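Local coordinates for endosialidase (Enterobacteria phage phi92, PDB 4HIZ) that hydrolyses the alpha2,8 and alpha2,9 linkages inside sialic acid polymers, serving as a phage depolymerase with a sialidase fold and a beta-helix, at the interface of chains A and B. Coordinates in Å, arbitrary orientation; residue numbers count along the deposited sequence, not the author numbering. Chains: chain A/B, Endosialidase.

Contact 1: the interface of chains A and B. Residues chain A 42, 44-45; chain B 70, 523.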
ATOM      1  N   ASP A  42       8.472 -32.303  19.445  1.00 17.83           N
ATOM      2  CA  ASP A  42       8.589 -31.429  18.296  1.00 17.91           C
ATOM      3  C   ASP A  42       7.196 -31.314  17.661  1.00 17.11           C
ATOM      4  O   ASP A  42       6.850 -32.065  16.752  1.00 18.53           O
ATOM      5  CB  ASP A  42       9.575 -32.053  17.315  1.00 17.98           C
ATOM      6  CG  ASP A  42       9.989 -31.094  16.210  1.00 19.07           C
ATOM      7  OD1 ASP A  42       9.386 -30.003  16.084  1.00 18.34           O
ATOM      8  OD2 ASP A  42      10.926 -31.452  15.469  1.00 20.43           O
ATOM      9  N   SER A  44       5.760 -29.407  15.561  1.00 18.32           N
ATOM     10  CA  SER A  44       5.603 -29.147  14.134  0.51 19.55           C
ATOM     11  C   SER A  44       5.720 -30.419  13.278  1.00 20.21           C
ATOM     12  O   SER A  44       5.352 -30.410  12.102  1.00 22.46           O
ATOM     13  CB  SER A  44       6.613 -28.100  13.677  0.51 20.80           C
ATOM     14  OG  SER A  44       7.912 -28.575  13.910  0.51 21.43           O
ATOM     15  N   LYS A  45       6.206 -31.512  13.871  1.00 20.47           N
ATOM     16  CA  LYS A  45       6.308 -32.800  13.172  1.00 23.06           C
ATOM     17  C   LYS A  45       5.067 -33.700  13.351  1.00 22.63           C
ATOM     18  O   LYS A  45       5.080 -34.883  12.954  1.00 25.10           O
ATOM     19  CB  LYS A  45       7.554 -33.562  13.621  1.00 26.38           C
ATOM     20  CG  LYS A  45       8.872 -32.835  13.345  1.00 31.77           C
ATOM     21  CD  LYS A  45       8.995 -32.369  11.877  1.00 39.85           C
ATOM     22  CE  LYS A  45       9.189 -33.529  10.906  1.00 45.07           C
ATOM     23  NZ  LYS A  45       9.364 -33.112   9.455  1.00 45.91           N
TER
ATOM     24  N   ASP B  70      11.620 -29.059   5.921  1.00 15.92           N
ATOM     25  CA  ASP B  70      10.684 -28.181   6.578  1.00 16.78           C
ATOM     26  C   ASP B  70      11.137 -26.736   6.389  1.00 15.04           C
ATOM     27  O   ASP B  70      11.595 -26.078   7.330  1.00 14.75           O
ATOM     28  CB  ASP B  70      10.568 -28.580   8.049  1.00 21.25           C
ATOM     29  CG  ASP B  70      10.004 -29.994   8.200  1.00 30.03           C
ATOM     30  OD1 ASP B  70       9.169 -30.392   7.343  1.00 31.47           O
ATOM     31  OD2 ASP B  70      10.407 -30.727   9.123  1.00 35.11           O
ATOM     32  N   LYS B 523      13.505 -24.940   9.204  1.00 11.93           N
ATOM     33  CA  LYS B 523      13.497 -25.448  10.564  1.00 12.70           C
ATOM     34  C   LYS B 523      14.806 -26.172  10.868  1.00 13.16           C
ATOM     35  O   LYS B 523      15.184 -27.098  10.141  1.00 14.48           O
ATOM     36  CB  LYS B 523      12.308 -26.406  10.707  1.00 13.54           C
ATOM     37  CG  LYS B 523      12.256 -27.141  12.042  1.00 14.71           C
ATOM     38  CD  LYS B 523      10.954 -27.966  12.083  1.00 17.32           C
ATOM     39  CE  LYS B 523      10.771 -28.674  13.428  1.00 19.31           C
ATOM     40  NZ  LYS B 523      11.800 -29.740  13.543  1.00 20.70           N
TER
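The ammonium group of A:Lys45 reaches B:Asp70, its NZ lying 2.6 Å from the carboxylate oxygen OD2 in a salt bridge that uses the syn lone pair, on the side of the other oxygen. In this phage endosialidase the bridge ties the N-terminal extension of chain A, at the short 3-10 helix 43-45, to the catalytic beta-propeller region of chain B. Bends at the second and third torsions of A:Lys45 (-52° and -70°) bring its chain obliquely across B:Asp70, and CD lies 3.5 Å from the same OD2.

A second bridge has the opposite polarity. B:Lys523, at the end of strand 516-523, approaches A:Asp42 from the opposite direction and gives NZ to OD2 at 2.7 Å, again on the syn lone pair. Its chain runs extended until chi4 (-69°) turns NZ toward the acid. The other oxygen, A:Asp42 OD1, accepts the hydroxyl OG of A:Ser44 at 3.0 Å, on the syn side though tilted out of the carboxylate plane, which should limit rotation of the acid. A:Lys45 NZ and B:Lys523 NZ stand 5.8 Å apart, each with its own carboxylate, so any repulsion between them is probably offset.

Contact 2: the interface of chains A and B. Residues chain A 608, 610-612, 619; chain B 594-596.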
ATOM      1  N   GLU A 608      20.362  35.136  -3.695  1.00 14.64           N
ATOM      2  CA  GLU A 608      19.275  35.134  -4.680  1.00 15.58           C
ATOM      3  C   GLU A 608      17.897  35.193  -4.033  1.00 14.29           C
ATOM      4  O   GLU A 608      16.890  35.349  -4.747  1.00 13.79           O
ATOM      5  CB  GLU A 608      19.302  33.854  -5.523  1.00 17.39           C
ATOM      6  CG  GLU A 608      20.569  33.735  -6.384  1.00 22.03           C
ATOM      7  CD  GLU A 608      20.511  34.592  -7.643  1.00 31.49           C
ATOM      8  OE1 GLU A 608      19.433  34.771  -8.225  1.00 34.74           O
ATOM      9  OE2 GLU A 608      21.567  35.073  -8.080  1.00 37.47           O
ATOM     10  N   ARG A 610      14.386  35.110  -3.019  1.00 11.13           N
ATOM     11  CA  ARG A 610      13.200  35.882  -3.374  1.00 10.66           C
ATOM     12  C   ARG A 610      12.071  34.956  -3.789  1.00 10.70           C
ATOM     13  O   ARG A 610      12.288  33.790  -4.176  1.00 10.71           O
ATOM     14  CB  ARG A 610      13.524  36.841  -4.530  1.00 10.79           C
ATOM     15  CG  ARG A 610      13.847  36.128  -5.877  1.00 12.00           C
ATOM     16  CD  ARG A 610      14.520  37.139  -6.795  1.00 12.56           C
ATOM     17  NE  ARG A 610      14.765  36.672  -8.166  1.00 13.40           N
ATOM     18  CZ  ARG A 610      15.809  35.939  -8.535  1.00 15.03           C
ATOM     19  NH1 ARG A 610      16.711  35.502  -7.633  1.00 15.13           N
ATOM     20  NH2 ARG A 610      15.958  35.650  -9.827  1.00 16.82           N
ATOM     21  N   LEU A 611      10.869  35.500  -3.698  1.00 10.48           N
ATOM     22  CA  LEU A 611       9.670  34.804  -4.151  1.00 10.59           C
ATOM     23  C   LEU A 611       9.182  35.521  -5.413  1.00 11.59           C
ATOM     24  O   LEU A 611       9.077  36.751  -5.419  1.00 11.96           O
ATOM     25  CB  LEU A 611       8.588  34.864  -3.043  1.00 11.70           C
ATOM     26  CG  LEU A 611       7.262  34.148  -3.395  1.00 14.21           C
ATOM     27  CD1 LEU A 611       7.432  32.632  -3.603  1.00 14.88           C
ATOM     28  CD2 LEU A 611       6.159  34.425  -2.333  1.00 14.29           C
ATOM     29  N   ILE A 612       8.898  34.767  -6.480  1.00 12.07           N
ATOM     30  CA  ILE A 612       8.462  35.388  -7.749  1.00 11.83           C
ATOM     31  C   ILE A 612       7.045  34.897  -8.066  1.00 12.16           C
ATOM     32  O   ILE A 612       6.818  33.704  -8.274  1.00 13.78           O
ATOM     33  CB  ILE A 612       9.380  35.043  -8.949  1.00 12.13           C
ATOM     34  CG1 ILE A 612      10.844  35.352  -8.586  1.00 11.59           C
ATOM     35  CG2 ILE A 612       8.920  35.847 -10.191  1.00 12.52           C
ATOM     36  CD1 ILE A 612      11.826  34.889  -9.694  1.00 12.81           C
ATOM     37  N   PRO A 619       9.161  32.666 -15.017  1.00 16.18           N
ATOM     38  CA  PRO A 619       9.435  33.915 -14.304  1.00 15.89           C
ATOM     39  C   PRO A 619      10.190  34.968 -15.118  1.00 15.64           C
ATOM     40  O   PRO A 619      11.199  35.519 -14.682  1.00 16.55           O
ATOM     41  CB  PRO A 619      10.264  33.448 -13.089  1.00 16.68           C
ATOM     42  CG  PRO A 619      10.970  32.208 -13.571  1.00 17.90           C
ATOM     43  CD  PRO A 619       9.971  31.543 -14.508  1.00 17.88           C
TER
ATOM     44  N   TYR B 594      15.433  30.722  -5.620  1.00 13.38           N
ATOM     45  CA  TYR B 594      14.209  31.530  -5.712  1.00 14.13           C
ATOM     46  C   TYR B 594      12.999  30.619  -5.912  1.00 12.96           C
ATOM     47  O   TYR B 594      13.123  29.501  -6.422  1.00 12.99           O
ATOM     48  CB  TYR B 594      14.325  32.596  -6.829  1.00 15.71           C
ATOM     49  CG  TYR B 594      14.668  32.056  -8.194  1.00 16.95           C
ATOM     50  CD1 TYR B 594      16.006  31.847  -8.565  1.00 16.71           C
ATOM     51  CD2 TYR B 594      13.671  31.769  -9.128  1.00 17.90           C
ATOM     52  CE1 TYR B 594      16.323  31.361  -9.824  1.00 19.10           C
ATOM     53  CE2 TYR B 594      13.992  31.287 -10.392  1.00 18.99           C
ATOM     54  CZ  TYR B 594      15.315  31.080 -10.721  1.00 19.93           C
ATOM     55  OH  TYR B 594      15.641  30.613 -11.971  1.00 22.15           O
ATOM     56  N   GLY B 595      11.841  31.079  -5.441  1.00 12.45           N
ATOM     57  CA  GLY B 595      10.605  30.307  -5.563  1.00 12.60           C
ATOM     58  C   GLY B 595       9.741  30.933  -6.650  1.00 13.27           C
ATOM     59  O   GLY B 595       9.722  32.164  -6.784  1.00 15.19           O
ATOM     60  N   VAL B 596       9.085  30.097  -7.458  1.00 12.26           N
ATOM     61  CA  VAL B 596       8.275  30.554  -8.552  1.00 12.30           C
ATOM     62  C   VAL B 596       6.842  30.019  -8.345  1.00 12.84           C
ATOM     63  O   VAL B 596       6.649  28.803  -8.200  1.00 13.29           O
ATOM     64  CB  VAL B 596       8.844  29.970  -9.880  1.00 13.23           C
ATOM     65  CG1 VAL B 596       7.918  30.314 -11.060  1.00 14.38           C
ATOM     66  CG2 VAL B 596      10.291  30.444 -10.135  1.00 14.73           C
TER
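B:Tyr594 buries most surface here, packing against A:Arg610 where strand 594-599 of chain B pairs in parallel with strand 610-614 of chain A, in what is probably the beta-helical part of the endosialidase. The two side chains run alongside each other in the same direction. NH2 of A:Arg610 lies over one face of the phenol ring, 4.2 Å from the centroid of B:Tyr594 and displaced toward the rim, a cation-pi contact in which guanidinium and ring are turned 31° apart. In return, CB of B:Tyr594 sits against a face of the guanidinium, and CG of A:Arg610 touches that same CB at 3.7 Å. Both residues place CG between their backbone N and carbonyl carbon (chi1 67° for A:Arg610, 55° for B:Tyr594), which sends the two chains off the paired strands together.

A:Glu608 probably steadies the arginine from the second shell: NH1 of A:Arg610 donates to the carbonyl O of A:Glu608 at 2.9 Å, on a lone pair in the carbonyl plane, and also forms a salt bridge to OE1, which it meets on the anti side, tilted out of the carboxylate plane. Two bonds on NH1 should keep the guanidinium from swinging off the ring.

B:Gly595 carries the backbone pairing. Its N donates to A:Arg610 O at 3.0 Å, and its O accepts from A:Ile612 N at 2.7 Å. Beside it, CD1 of A:Ile612 packs at CD2 of B:Tyr594 (3.7 Å), and the ring of A:Pro619 crosses the CG2 branch of B:Val596 at about a right angle.

Contact 3: the interface of chains A and B. Residues chain A 676-678, 680-682; chain B 672-674.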
ATOM      1  N   ALA A 676      -2.678  64.035 -12.908  1.00 15.23           N
ATOM      2  CA  ALA A 676      -3.764  64.102 -11.912  1.00 15.06           C
ATOM      3  C   ALA A 676      -4.792  65.137 -12.353  1.00 16.16           C
ATOM      4  O   ALA A 676      -4.465  66.047 -13.107  1.00 17.58           O
ATOM      5  CB  ALA A 676      -3.236  64.435 -10.505  1.00 15.40           C
ATOM      6  N   SER A 677      -6.018  65.015 -11.860  1.00 16.35           N
ATOM      7  CA  SER A 677      -7.087  65.860 -12.352  1.00 19.20           C
ATOM      8  C   SER A 677      -6.900  67.287 -11.896  1.00 20.79           C
ATOM      9  O   SER A 677      -7.327  68.228 -12.561  1.00 22.07           O
ATOM     10  CB  SER A 677      -8.415  65.344 -11.837  1.00 21.73           C
ATOM     11  OG  SER A 677      -8.679  64.082 -12.414  1.00 24.32           O
ATOM     12  N   THR A 678      -6.293  67.447 -10.734  1.00 22.23           N
ATOM     13  CA  THR A 678      -5.917  68.784 -10.302  1.00 24.12           C
ATOM     14  C   THR A 678      -4.416  68.839 -10.196  1.00 23.39           C
ATOM     15  O   THR A 678      -3.795  67.886  -9.720  1.00 22.08           O
ATOM     16  CB  THR A 678      -6.570  69.208  -8.977  1.00 25.62           C
ATOM     17  OG1 THR A 678      -5.953  70.424  -8.530  1.00 28.73           O
ATOM     18  CG2 THR A 678      -6.440  68.136  -7.883  1.00 24.08           C
ATOM     19  N   THR A 680      -2.651  70.902  -8.376  1.00 24.38           N
ATOM     20  CA  THR A 680      -2.170  71.370  -7.079  1.00 23.59           C
ATOM     21  C   THR A 680      -2.106  70.221  -6.097  1.00 21.10           C
ATOM     22  O   THR A 680      -3.110  69.555  -5.867  1.00 20.95           O
ATOM     23  CB  THR A 680      -3.099  72.451  -6.526  1.00 27.96           C
ATOM     24  OG1 THR A 680      -3.153  73.533  -7.466  1.00 28.34           O
ATOM     25  CG2 THR A 680      -2.604  72.945  -5.170  1.00 31.80           C
ATOM     26  N   ILE A 681      -0.917  69.973  -5.530  1.00 19.37           N
ATOM     27  CA  ILE A 681      -0.785  68.933  -4.505  1.00 19.87           C
ATOM     28  C   ILE A 681      -1.501  69.393  -3.239  1.00 20.18           C
ATOM     29  O   ILE A 681      -1.335  70.535  -2.808  1.00 21.64           O
ATOM     30  CB  ILE A 681       0.689  68.637  -4.210  1.00 21.10           C
ATOM     31  CG1 ILE A 681       1.324  67.936  -5.413  1.00 21.27           C
ATOM     32  CG2 ILE A 681       0.877  67.793  -2.928  1.00 21.47           C
ATOM     33  CD1 ILE A 681       2.837  67.785  -5.304  1.00 22.98           C
ATOM     34  N   ASN A 682      -2.312  68.506  -2.674  1.00 18.80           N
ATOM     35  CA  ASN A 682      -3.008  68.762  -1.425  1.00 19.74           C
ATOM     36  C   ASN A 682      -2.087  68.454  -0.252  1.00 20.81           C
ATOM     37  O   ASN A 682      -1.637  67.327  -0.093  1.00 20.10           O
ATOM     38  CB  ASN A 682      -4.248  67.874  -1.365  1.00 20.72           C
ATOM     39  CG  ASN A 682      -5.217  68.286  -0.275  1.00 22.49           C
ATOM     40  OD1 ASN A 682      -4.824  68.505   0.870  1.00 24.73           O
ATOM     41  ND2 ASN A 682      -6.496  68.391  -0.618  1.00 23.31           N
TER
ATOM     42  N   SER B 672      -7.181  61.347  -9.002  1.00 15.55           N
ATOM     43  CA  SER B 672      -8.076  62.474  -8.713  1.00 17.14           C
ATOM     44  C   SER B 672      -7.298  63.661  -8.126  1.00 17.39           C
ATOM     45  O   SER B 672      -7.529  64.816  -8.488  1.00 19.14           O
ATOM     46  CB  SER B 672      -9.176  62.046  -7.749  1.00 17.93           C
ATOM     47  OG  SER B 672      -8.646  61.557  -6.532  1.00 18.46           O
ATOM     48  N   GLU B 673      -6.374  63.359  -7.220  1.00 17.08           N
ATOM     49  CA  GLU B 673      -5.663  64.368  -6.479  1.00 18.46           C
ATOM     50  C   GLU B 673      -4.491  63.666  -5.828  1.00 16.95           C
ATOM     51  O   GLU B 673      -4.571  62.478  -5.496  1.00 17.41           O
ATOM     52  CB  GLU B 673      -6.597  64.943  -5.384  1.00 20.93           C
ATOM     53  CG  GLU B 673      -6.047  66.166  -4.626  1.00 23.82           C
ATOM     54  CD  GLU B 673      -7.152  66.955  -3.914  1.00 26.12           C
ATOM     55  OE1 GLU B 673      -8.293  66.450  -3.820  1.00 29.31           O
ATOM     56  OE2 GLU B 673      -6.889  68.084  -3.446  1.00 24.90           O
ATOM     57  N   VAL B 674      -3.399  64.401  -5.676  1.00 16.13           N
ATOM     58  CA  VAL B 674      -2.172  63.921  -5.018  1.00 15.99           C
ATOM     59  C   VAL B 674      -2.024  64.610  -3.664  1.00 16.17           C
ATOM     60  O   VAL B 674      -2.122  65.820  -3.573  1.00 17.57           O
ATOM     61  CB  VAL B 674      -0.946  64.244  -5.907  1.00 17.36           C
ATOM     62  CG1 VAL B 674       0.330  63.681  -5.310  1.00 18.51           C
ATOM     63  CG2 VAL B 674      -1.178  63.686  -7.331  1.00 17.70           C
TER
HETATM   64  O   HOH W   1      -3.125  66.946  -7.114  1.00 19.53           O
HETATM   65  O   HOH W   2      -5.275  70.089  -4.237  1.00 23.72           O
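Direct hydrogen bonds join A:Asn682 to two consecutive residues of chain B at the C-terminal end of the endosialidase. The backbone N of A:Asn682 donates to the carbonyl O of B:Val674 at 2.8 Å. Its side-chain amide ND2 reaches B:Glu673 OE2 at 2.9 Å, leaving in the amide plane but arriving from above the carboxylate, 58° out of its plane. With CG anti to the backbone N (chi1 -166°), the amide turns toward the extended glutamate, and CB of A:Asn682 rests against the carboxyl carbon of B:Glu673.

Water adds further links. One molecule touches the carbonyl O of both A:Thr678 and A:Thr680 and also the backbone N of B:Val674, at 2.9 Å from that N. Another lies between A:Thr680 O and B:Glu673 OE2, 2.7 Å from the latter, so that carboxylate oxygen has both an amide and a water as partners.

Apolar packing fills in around the polar groups. The methyl CG2 of A:Thr678 meets CG of B:Glu673 at 3.8 Å, the two side chains lying aslant, and CB of A:Ala676 touches the CG2 branch of B:Val674 at 3.9 Å. Through these backbone, side-chain and water links the loop segments, which lie outside any strand, probably fasten neighbouring subunits together at the end of the stalk.

Contact 4: the interface of chains A and B. Residues chain A 602, 604-605; chain B 592-593.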
ATOM      1  N   PRO A 602      17.975  30.214   0.936  1.00 15.43           N
ATOM      2  CA  PRO A 602      18.564  29.262  -0.022  1.00 15.61           C
ATOM      3  C   PRO A 602      19.791  28.583   0.552  1.00 17.37           C
ATOM      4  O   PRO A 602      20.575  29.203   1.314  1.00 17.86           O
ATOM      5  CB  PRO A 602      18.996  30.159  -1.192  1.00 15.51           C
ATOM      6  CG  PRO A 602      18.059  31.362  -1.108  1.00 15.47           C
ATOM      7  CD  PRO A 602      17.883  31.581   0.386  1.00 16.02           C
ATOM      8  N   LYS A 604      22.052  26.977  -1.647  1.00 19.59           N
ATOM      9  CA  LYS A 604      23.130  27.191  -2.616  1.00 20.32           C
ATOM     10  C   LYS A 604      23.625  28.640  -2.667  1.00 20.52           C
ATOM     11  O   LYS A 604      24.817  28.898  -2.461  1.00 22.69           O
ATOM     12  CB  LYS A 604      22.728  26.723  -4.028  1.00 20.07           C
ATOM     13  CG  LYS A 604      22.320  25.250  -4.097  1.00 20.81           C
ATOM     14  CD  LYS A 604      22.287  24.701  -5.546  1.00 21.27           C
ATOM     15  CE  LYS A 604      21.368  25.492  -6.424  1.00 21.44           C
ATOM     16  NZ  LYS A 604      21.228  24.876  -7.777  1.00 20.96           N
ATOM     17  N   ASN A 605      22.709  29.567  -2.969  1.00 18.53           N
ATOM     18  CA  ASN A 605      23.047  30.964  -3.190  1.00 17.53           C
ATOM     19  C   ASN A 605      22.064  31.867  -2.451  1.00 16.65           C
ATOM     20  O   ASN A 605      21.103  32.374  -3.044  1.00 16.25           O
ATOM     21  CB  ASN A 605      23.023  31.283  -4.680  1.00 18.67           C
ATOM     22  CG  ASN A 605      23.994  30.423  -5.484  1.00 21.13           C
ATOM     23  OD1 ASN A 605      25.220  30.618  -5.398  1.00 22.87           O
ATOM     24  ND2 ASN A 605      23.463  29.486  -6.291  1.00 20.62           N
TER
ATOM     25  N   GLY B 592      15.005  26.273  -2.714  1.00 12.38           N
ATOM     26  CA  GLY B 592      15.653  26.812  -3.878  1.00 13.66           C
ATOM     27  C   GLY B 592      16.330  28.152  -3.635  1.00 14.17           C
ATOM     28  O   GLY B 592      16.292  28.704  -2.527  1.00 14.26           O
ATOM     29  N   ASP B 593      16.994  28.666  -4.675  1.00 13.87           N
ATOM     30  CA  ASP B 593      17.540  30.021  -4.627  1.00 14.36           C
ATOM     31  C   ASP B 593      16.399  31.037  -4.764  1.00 14.11           C
ATOM     32  O   ASP B 593      16.383  32.086  -4.094  1.00 14.87           O
ATOM     33  CB  ASP B 593      18.555  30.210  -5.772  1.00 16.08           C
ATOM     34  CG  ASP B 593      19.835  29.436  -5.548  1.00 18.21           C
ATOM     35  OD1 ASP B 593      20.087  29.017  -4.387  1.00 17.33           O
ATOM     36  OD2 ASP B 593      20.594  29.276  -6.537  1.00 19.82           O
TER
HETATM   37  O   HOH W   3      19.424  26.676  -2.885  1.00 19.04           O
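The loop leading into strand 594-599 of chain B presents B:Asp593 to the loop just ahead of the 3-10 helix 606-608 of chain A, within the C-terminal stalk region of this phage endosialidase. A:Asn605 binds both oxygens of the carboxylate in a two-pronged grip. Its side-chain ND2 donates to B:Asp593 OD2 at 2.9 Å along a nearly straight line, 174° at the hydrogen; the bond lies in the amide plane and meets the oxygen on its syn side, though tilted from the carboxylate plane. Its backbone N approaches OD1 of B:Asp593 from above that plane, at 3.0 Å. The amide and carboxylate planes are turned 67° apart, and the two side chains meet at a slant.

A water 2.9 Å from B:Asp593 OD1 also pairs with the backbone N of A:Lys604, giving OD1 a second partner. The NZ of A:Lys604 stays 4.6 Å from OD2 of B:Asp593, too far for a bridge, yet its charge may still stabilise the acid. The chi1 of B:Asp593 (-71°), with CG opposite the carbonyl carbon, carries the carboxylate to the A:Asn605 side. Toward the main chain of B:Gly592 and B:Asp593, the pyrrolidine of A:Pro602 packs with its CB 3.7 Å from CA of B:Asp593 and against the carbonyl O of B:Gly592.

All four contacts join chains A and B of a three-chain assembly and are spread along its length. Contacts 2 and 4 are neighbours, their C-alpha centres about 10 Å apart: B:Asp593 runs directly into strand 594-599, and the 3-10 helix 606-608 follows A:Asn605 and leads toward strand 610-614, so they probably form one continuous seam. Contact 3 lies about 37 Å from contact 2, at the C-terminal end. Contact 1, between the N-terminal extension and the propeller, is about 66 Å from contact 2 and 99 Å from contact 3. Widely separated contacts thus hold the subunits together, consistent with an intertwined trimer.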